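Side-chain contacts in arginyl-tRNA synthetase, putative (Plasmodium falciparum, PDB 5JLD), which probably attaches L-arginine to tRNA(Arg) at the cost of ATP, with release of AMP and diphosphate: residues I350-L353 against T354-T358; K449-D452 against L453-H456; F526-I529 against L530-M533. All coordinates share one frame; numbering follows the deposited sequence.

Interaction 1 (I350-L353 against T354-T358); sequences IGQL and THFET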
loop_
_atom_site.group_PDB
_atom_site.type_symbol
_atom_site.label_atom_id
_atom_site.label_comp_id
_atom_site.label_asym_id
_atom_site.label_seq_id
_atom_site.Cartn_x
_atom_site.Cartn_y
_atom_site.Cartn_z
ATOM N N ILE A 350 2.187 11.607 -9.332
ATOM C CA ILE A 350 0.820 11.704 -9.822
ATOM C C ILE A 350 0.797 12.236 -11.261
ATOM O O ILE A 350 -0.062 11.861 -12.067
ATOM C CB ILE A 350 -0.038 12.599 -8.863
ATOM C CG1 ILE A 350 -1.529 12.483 -9.189
ATOM C CG2 ILE A 350 0.433 14.040 -8.883
ATOM C CD1 ILE A 350 -2.034 11.046 -9.241
ATOM N N GLY A 351 1.801 13.040 -11.596
ATOM C CA GLY A 351 1.921 13.643 -12.914
ATOM C C GLY A 351 2.229 12.681 -14.050
ATOM O O GLY A 351 2.198 13.060 -15.223
ATOM N N GLN A 352 2.535 11.433 -13.721
ATOM C CA GLN A 352 2.747 10.441 -14.770
ATOM C C GLN A 352 1.459 9.693 -15.079
ATOM O O GLN A 352 1.420 8.904 -16.031
ATOM C CB GLN A 352 3.843 9.453 -14.379
ATOM C CG GLN A 352 5.213 10.087 -14.229
ATOM C CD GLN A 352 6.277 9.061 -13.903
ATOM O OE1 GLN A 352 6.561 8.172 -14.706
ATOM N NE2 GLN A 352 6.863 9.171 -12.717
ATOM N N LEU A 353 0.413 9.958 -14.286
ATOM C CA LEU A 353 -0.876 9.245 -14.405
ATOM C C LEU A 353 -1.355 9.053 -15.841
ATOM O O LEU A 353 -1.540 7.925 -16.296
ATOM C CB LEU A 353 -1.972 9.984 -13.619
ATOM C CG LEU A 353 -3.429 9.522 -13.806
ATOM C CD1 LEU A 353 -3.619 8.003 -13.570
ATOM C CD2 LEU A 353 -4.380 10.340 -12.900
ATOM N N THR A 354 -1.552 10.171 -16.535
ATOM C CA THR A 354 -2.015 10.179 -17.913
ATOM C C THR A 354 -1.150 9.256 -18.768
ATOM O O THR A 354 -1.667 8.358 -19.469
ATOM C CB THR A 354 -1.993 11.617 -18.482
ATOM O OG1 THR A 354 -2.675 12.493 -17.576
ATOM C CG2 THR A 354 -2.633 11.682 -19.854
ATOM N N HIS A 355 0.166 9.436 -18.642
ATOM C CA HIS A 355 1.127 8.603 -19.361
ATOM C C HIS A 355 0.763 7.142 -19.171
ATOM O O HIS A 355 0.520 6.429 -20.157
ATOM C CB HIS A 355 2.547 8.896 -18.876
ATOM C CG HIS A 355 3.573 7.936 -19.377
ATOM N ND1 HIS A 355 4.130 8.025 -20.637
ATOM C CD2 HIS A 355 4.146 6.861 -18.784
ATOM C CE1 HIS A 355 5.002 7.046 -20.794
ATOM N NE2 HIS A 355 5.038 6.333 -19.682
ATOM N N PHE A 356 0.609 6.707 -17.914
ATOM C CA PHE A 356 0.392 5.271 -17.716
ATOM C C PHE A 356 -1.014 4.874 -18.160
ATOM O O PHE A 356 -1.216 3.768 -18.695
ATOM C CB PHE A 356 0.680 4.841 -16.266
ATOM C CG PHE A 356 2.148 4.703 -15.989
ATOM C CD1 PHE A 356 2.852 3.585 -16.455
ATOM C CD2 PHE A 356 2.846 5.709 -15.335
ATOM C CE1 PHE A 356 4.225 3.460 -16.245
ATOM C CE2 PHE A 356 4.227 5.600 -15.123
ATOM C CZ PHE A 356 4.918 4.472 -15.574
ATOM N N GLU A 357 -1.965 5.791 -18.021
ATOM C CA GLU A 357 -3.305 5.495 -18.494
ATOM C C GLU A 357 -3.222 5.305 -20.009
ATOM O O GLU A 357 -3.817 4.364 -20.562
ATOM C CB GLU A 357 -4.296 6.601 -18.098
ATOM C CG GLU A 357 -4.715 6.508 -16.642
ATOM C CD GLU A 357 -5.936 7.345 -16.306
ATOM O OE1 GLU A 357 -5.970 8.533 -16.689
ATOM O OE2 GLU A 357 -6.865 6.803 -15.663
ATOM N N THR A 358 -2.407 6.135 -20.657
ATOM C CA THR A 358 -2.268 6.014 -22.115
ATOM C C THR A 358 -1.611 4.675 -22.457
ATOM O O THR A 358 -1.907 4.071 -23.487
ATOM C CB THR A 358 -1.443 7.151 -22.744
ATOM O OG1 THR A 358 -1.964 8.426 -22.343
ATOM C CG2 THR A 358 -1.488 7.054 -24.267
HETATM O O HOH W 1 1.426 11.831 -17.478
#
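Gln352 packs against Phe356 and Leu353 against Glu357 in a local contact between residues four apart, near the surface, where the chain leaves strand 343-349 and starts helix 353-364. The 3-10 segment 350-352 leads into the helix, and the first helical bonds follow: Phe356 N to Gln352 O at 3.0 Å and Glu357 N to Leu353 O at 2.8 Å. A water bridges the turn beside them, accepting from His355 N (2.9 Å) and donating to Gly351 O (2.7 Å), so these backbone groups are linked without a direct bond.

The Gln352 and Phe356 side chains run side by side in the same direction. Gln352 OE1 approaches the ring edge near its plane, 3.5 Å from Phe356 CE2, with the amide turned 42° from the ring. The amide's other end is held by a hydrogen bond from NE2 to Asp349. On another side of the helix, Leu353 CG lies anti to the backbone N (chi1 170°), which brings CD1 to 3.6 Å from Glu357 CG, across the aliphatic stem. Deeper in, Phe356 is buried and its ring meets that of Tyr346 on the strand, while His355 NE2 bonds to Asp328. A parallel strand passing through a short turn into a helix that packs back on it is a beta-alpha unit of the Rossmann-type catalytic domain of class I synthetases.

Interaction 2 (K449-D452 against L453-H456); sequences KYFD and LKQH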
loop_
_atom_site.group_PDB
_atom_site.type_symbol
_atom_site.label_atom_id
_atom_site.label_comp_id
_atom_site.label_asym_id
_atom_site.label_seq_id
_atom_site.Cartn_x
_atom_site.Cartn_y
_atom_site.Cartn_z
ATOM N N LYS A 449 8.040 6.351 7.978
ATOM C CA LYS A 449 7.102 5.534 7.199
ATOM C C LYS A 449 5.661 5.863 7.545
ATOM O O LYS A 449 4.842 6.063 6.636
ATOM C CB LYS A 449 7.365 4.034 7.395
ATOM C CG LYS A 449 8.689 3.554 6.779
ATOM C CD LYS A 449 8.780 2.044 6.785
ATOM C CE LYS A 449 10.143 1.532 6.300
ATOM N NZ LYS A 449 10.102 0.034 6.221
ATOM N N TYR A 450 5.348 5.917 8.846
ATOM C CA TYR A 450 3.977 6.233 9.272
ATOM C C TYR A 450 3.548 7.622 8.830
ATOM O O TYR A 450 2.446 7.793 8.307
ATOM C CB TYR A 450 3.799 6.145 10.797
ATOM C CG TYR A 450 2.369 6.443 11.199
ATOM C CD1 TYR A 450 1.377 5.473 11.063
ATOM C CD2 TYR A 450 2.003 7.695 11.696
ATOM C CE1 TYR A 450 0.069 5.728 11.411
ATOM C CE2 TYR A 450 0.689 7.967 12.053
ATOM C CZ TYR A 450 -0.273 6.976 11.912
ATOM O OH TYR A 450 -1.581 7.226 12.253
ATOM N N PHE A 451 4.421 8.607 9.034
ATOM C CA PHE A 451 4.055 9.983 8.746
ATOM C C PHE A 451 3.774 10.108 7.270
ATOM O O PHE A 451 2.883 10.855 6.876
ATOM C CB PHE A 451 5.139 10.973 9.161
ATOM C CG PHE A 451 4.636 12.387 9.325
ATOM C CD1 PHE A 451 3.890 12.754 10.443
ATOM C CD2 PHE A 451 4.905 13.354 8.361
ATOM C CE1 PHE A 451 3.428 14.067 10.604
ATOM C CE2 PHE A 451 4.452 14.664 8.512
ATOM C CZ PHE A 451 3.709 15.022 9.634
ATOM N N ASP A 452 4.509 9.372 6.444
ATOM C CA ASP A 452 4.169 9.431 5.028
ATOM C C ASP A 452 2.859 8.688 4.719
ATOM O O ASP A 452 1.968 9.231 4.069
ATOM C CB ASP A 452 5.297 8.867 4.166
ATOM C CG ASP A 452 5.113 9.204 2.697
ATOM O OD1 ASP A 452 4.155 8.657 2.085
ATOM O OD2 ASP A 452 5.921 10.025 2.168
ATOM N N LEU A 453 2.742 7.446 5.169
ATOM C CA LEU A 453 1.608 6.621 4.753
ATOM C C LEU A 453 0.275 7.097 5.337
ATOM O O LEU A 453 -0.769 6.769 4.792
ATOM C CB LEU A 453 1.843 5.146 5.117
ATOM C CG LEU A 453 3.001 4.480 4.350
ATOM C CD1 LEU A 453 3.085 2.984 4.650
ATOM C CD2 LEU A 453 2.872 4.718 2.841
ATOM N N LYS A 454 0.298 7.886 6.413
ATOM C CA LYS A 454 -0.957 8.379 6.986
ATOM C C LYS A 454 -1.578 9.467 6.099
ATOM O O LYS A 454 -2.775 9.714 6.167
ATOM C CB LYS A 454 -0.749 8.904 8.408
ATOM C CG LYS A 454 -0.094 10.281 8.474
ATOM C CD LYS A 454 -0.216 10.869 9.861
ATOM C CE LYS A 454 0.271 12.308 9.903
ATOM N NZ LYS A 454 -0.068 12.947 11.198
ATOM N N GLN A 455 -0.763 10.109 5.267
ATOM C CA GLN A 455 -1.253 11.115 4.320
ATOM C C GLN A 455 -1.972 10.436 3.164
ATOM O O GLN A 455 -1.547 9.367 2.725
ATOM C CB GLN A 455 -0.099 11.957 3.753
ATOM C CG GLN A 455 1.080 12.196 4.692
ATOM C CD GLN A 455 0.815 13.298 5.704
ATOM O OE1 GLN A 455 -0.101 14.102 5.531
ATOM N NE2 GLN A 455 1.625 13.349 6.760
ATOM N N HIS A 456 -3.039 11.047 2.658
ATOM C CA HIS A 456 -3.561 10.639 1.358
ATOM C C HIS A 456 -2.377 10.684 0.372
ATOM O O HIS A 456 -1.652 11.682 0.320
ATOM C CB HIS A 456 -4.699 11.556 0.898
ATOM C CG HIS A 456 -5.479 11.035 -0.275
ATOM N ND1 HIS A 456 -4.910 10.812 -1.516
ATOM C CD2 HIS A 456 -6.792 10.728 -0.403
ATOM C CE1 HIS A 456 -5.837 10.374 -2.349
ATOM N NE2 HIS A 456 -6.990 10.318 -1.701
#
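Leu453 and Lys454 prolong the last turn of helix 436-453 and Gln455 turns back on it, each bonded to a residue of 449-452. Leu453 N donates to Lys449 O (2.9 Å) and continues the helical pattern, as does Lys454 N to Tyr450 O. The Lys454 side chain starts with CG between the backbone N and carbonyl carbon (chi1 77°) and then extends past two rings. Its CB makes a CH-pi contact with the Tyr450 ring, 4.2 Å from the centroid and 21° off the normal, and its CE comes to 3.7 Å from Phe451 CE1. NZ, still beside the Phe451 ring, bonds to Asn474 O.

Gln455 grips the helix end twice. Its backbone N reaches Asp452 O at 3.1 Å, and a bend at chi2 (-80°) swings NE2 to Phe451 O at 2.8 Å. That same NE2 lies over one face of the Phe451 ring, toward its rim, so the amide both satisfies a terminal carbonyl and packs on the aromatic group.

Around this turn, Leu453 packs on helix 149-167, whose Arg153 makes a salt bridge to Asp452 OD1, while OD2 bonds to Tyr461 OH; Tyr450 and Lys454 meet helix 536-556, and Phe451 rests against helix 465-469.

Interaction 3 (F526-I529 against L530-M533); sequences FYYI and LKNM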
loop_
_atom_site.group_PDB
_atom_site.type_symbol
_atom_site.label_atom_id
_atom_site.label_comp_id
_atom_site.label_asym_id
_atom_site.label_seq_id
_atom_site.Cartn_x
_atom_site.Cartn_y
_atom_site.Cartn_z
ATOM N N PHE A 526 -8.918 -4.188 3.653
ATOM C CA PHE A 526 -8.290 -4.872 2.531
ATOM C C PHE A 526 -9.226 -4.886 1.338
ATOM O O PHE A 526 -8.805 -4.637 0.195
ATOM C CB PHE A 526 -7.876 -6.277 2.939
ATOM C CG PHE A 526 -6.802 -6.279 3.976
ATOM C CD1 PHE A 526 -5.465 -6.213 3.609
ATOM C CD2 PHE A 526 -7.126 -6.283 5.324
ATOM C CE1 PHE A 526 -4.466 -6.181 4.570
ATOM C CE2 PHE A 526 -6.130 -6.250 6.296
ATOM C CZ PHE A 526 -4.802 -6.198 5.920
ATOM N N TYR A 527 -10.507 -5.132 1.621
ATOM C CA TYR A 527 -11.534 -5.046 0.591
ATOM C C TYR A 527 -11.448 -3.721 -0.179
ATOM O O TYR A 527 -11.485 -3.702 -1.421
ATOM C CB TYR A 527 -12.922 -5.216 1.221
ATOM C CG TYR A 527 -14.078 -4.883 0.319
ATOM C CD1 TYR A 527 -14.442 -5.731 -0.725
ATOM C CD2 TYR A 527 -14.821 -3.719 0.516
ATOM C CE1 TYR A 527 -15.524 -5.430 -1.558
ATOM C CE2 TYR A 527 -15.916 -3.417 -0.299
ATOM C CZ TYR A 527 -16.257 -4.273 -1.332
ATOM O OH TYR A 527 -17.317 -3.965 -2.146
ATOM N N TYR A 528 -11.301 -2.609 0.534
ATOM C CA TYR A 528 -11.232 -1.347 -0.199
ATOM C C TYR A 528 -9.833 -1.046 -0.798
ATOM O O TYR A 528 -9.728 -0.448 -1.874
ATOM C CB TYR A 528 -11.705 -0.212 0.691
ATOM C CG TYR A 528 -13.220 -0.146 0.777
ATOM C CD1 TYR A 528 -13.985 0.147 -0.348
ATOM C CD2 TYR A 528 -13.887 -0.392 1.978
ATOM C CE1 TYR A 528 -15.373 0.212 -0.283
ATOM C CE2 TYR A 528 -15.281 -0.324 2.058
ATOM C CZ TYR A 528 -16.014 -0.021 0.921
ATOM O OH TYR A 528 -17.393 0.039 0.978
ATOM N N ILE A 529 -8.768 -1.473 -0.122
ATOM C CA ILE A 529 -7.418 -1.275 -0.655
ATOM C C ILE A 529 -7.271 -1.941 -2.025
ATOM O O ILE A 529 -6.754 -1.342 -2.968
ATOM C CB ILE A 529 -6.351 -1.819 0.299
ATOM C CG1 ILE A 529 -6.085 -0.798 1.405
ATOM C CG2 ILE A 529 -5.050 -2.068 -0.440
ATOM C CD1 ILE A 529 -4.965 -1.194 2.355
ATOM N N LEU A 530 -7.749 -3.170 -2.142
ATOM C CA LEU A 530 -7.684 -3.862 -3.429
ATOM C C LEU A 530 -8.358 -3.040 -4.535
ATOM O O LEU A 530 -7.974 -3.112 -5.705
ATOM C CB LEU A 530 -8.347 -5.239 -3.327
ATOM C CG LEU A 530 -7.666 -6.309 -2.479
ATOM C CD1 LEU A 530 -8.428 -7.622 -2.643
ATOM C CD2 LEU A 530 -6.180 -6.478 -2.829
ATOM N N LYS A 531 -9.354 -2.249 -4.145
ATOM C CA LYS A 531 -10.130 -1.456 -5.089
ATOM C C LYS A 531 -9.472 -0.118 -5.447
ATOM O O LYS A 531 -9.528 0.309 -6.590
ATOM C CB LYS A 531 -11.538 -1.205 -4.527
ATOM C CG LYS A 531 -12.362 -2.487 -4.392
ATOM C CD LYS A 531 -13.693 -2.251 -3.705
ATOM C CE LYS A 531 -14.632 -1.439 -4.580
ATOM N NZ LYS A 531 -15.999 -1.346 -3.986
ATOM N N ASN A 532 -8.865 0.555 -4.478
ATOM C CA ASN A 532 -8.375 1.910 -4.749
ATOM C C ASN A 532 -6.930 2.175 -4.307
ATOM O O ASN A 532 -6.405 3.262 -4.532
ATOM C CB ASN A 532 -9.330 2.956 -4.105
ATOM C CG ASN A 532 -9.513 2.768 -2.594
ATOM O OD1 ASN A 532 -8.615 2.311 -1.882
ATOM N ND2 ASN A 532 -10.693 3.141 -2.100
ATOM N N MET A 533 -6.307 1.193 -3.654
ATOM C CA MET A 533 -4.914 1.317 -3.204
ATOM C C MET A 533 -4.657 2.515 -2.303
ATOM O O MET A 533 -3.549 3.031 -2.280
ATOM C CB MET A 533 -3.967 1.395 -4.412
ATOM C CG MET A 533 -3.809 0.074 -5.155
ATOM S SD MET A 533 -3.094 -1.204 -4.117
ATOM C CE MET A 533 -4.032 -2.601 -4.738
#
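Lys531 crosses Tyr527 and runs beside Tyr528 at the C-terminal end of helix 522-532, a helix of the DALR anticodon-binding domain. The chain leaves helical geometry at Met533, which has a positive phi (56°), and Asn532 OD1 accepts from Leu534 N in an Asx turn.

From its root, the lysine chain first follows backbone carbonyls and then aromatic surface. CB lies 3.3 Å from Tyr528 O, and CG is equally close, 3.3 Å, to Tyr527 O. CD then passes over one face of the Tyr527 ring in a CH-pi contact, 4.2 Å from the centroid and 17° off the normal, displaced toward the rim that carries the hydroxyl. The chain bends at chi3 (69°) on its way to the ammonium group. At the tip, Lys531 NZ makes a weak hydrogen bond to Tyr527 OH (3.5 Å). The same Lys531 NZ stands 4.1 Å from Tyr528 CE1, oblique to that ring. The two tyrosine rings meet differently: Tyr527 CD2 sits over the centre of the Tyr528 ring, whereas Tyr528 CE2 lies at the edge of the Tyr527 ring, in its plane.

On the buried side, Phe526 and Leu530 are joined by a backbone bond from Leu530 N to Phe526 O, and their side chains pack on helix 149-167. Met533 N donates to Ile529 O over 2.7 Å. The Met533 side chain reaches the same helix and also strand 374-380, while its SD meets Ile529 CG2 at 4.3 Å.

From the N terminus the three contacts come in series, none nested and none crossing; no long loop is closed, and the bonds of each span about one turn. Interaction 1 starts a helix after strand 343-349, an inner strand of the parallel sheet next to the edge strand 374-380. Interaction 2 ends helix 436-453 in the catalytic domain, and interaction 3 lies at the end of helix 522-532 in the anticodon-binding domain. They do not touch: the centres of interactions 2 and 3 are about 17 Å apart, and those of 1 and 2 about 22 Å. Helix 149-167 connects the last two, receiving side chains from 453-456 and from 526-533, while Met533 reaches strand 374-380.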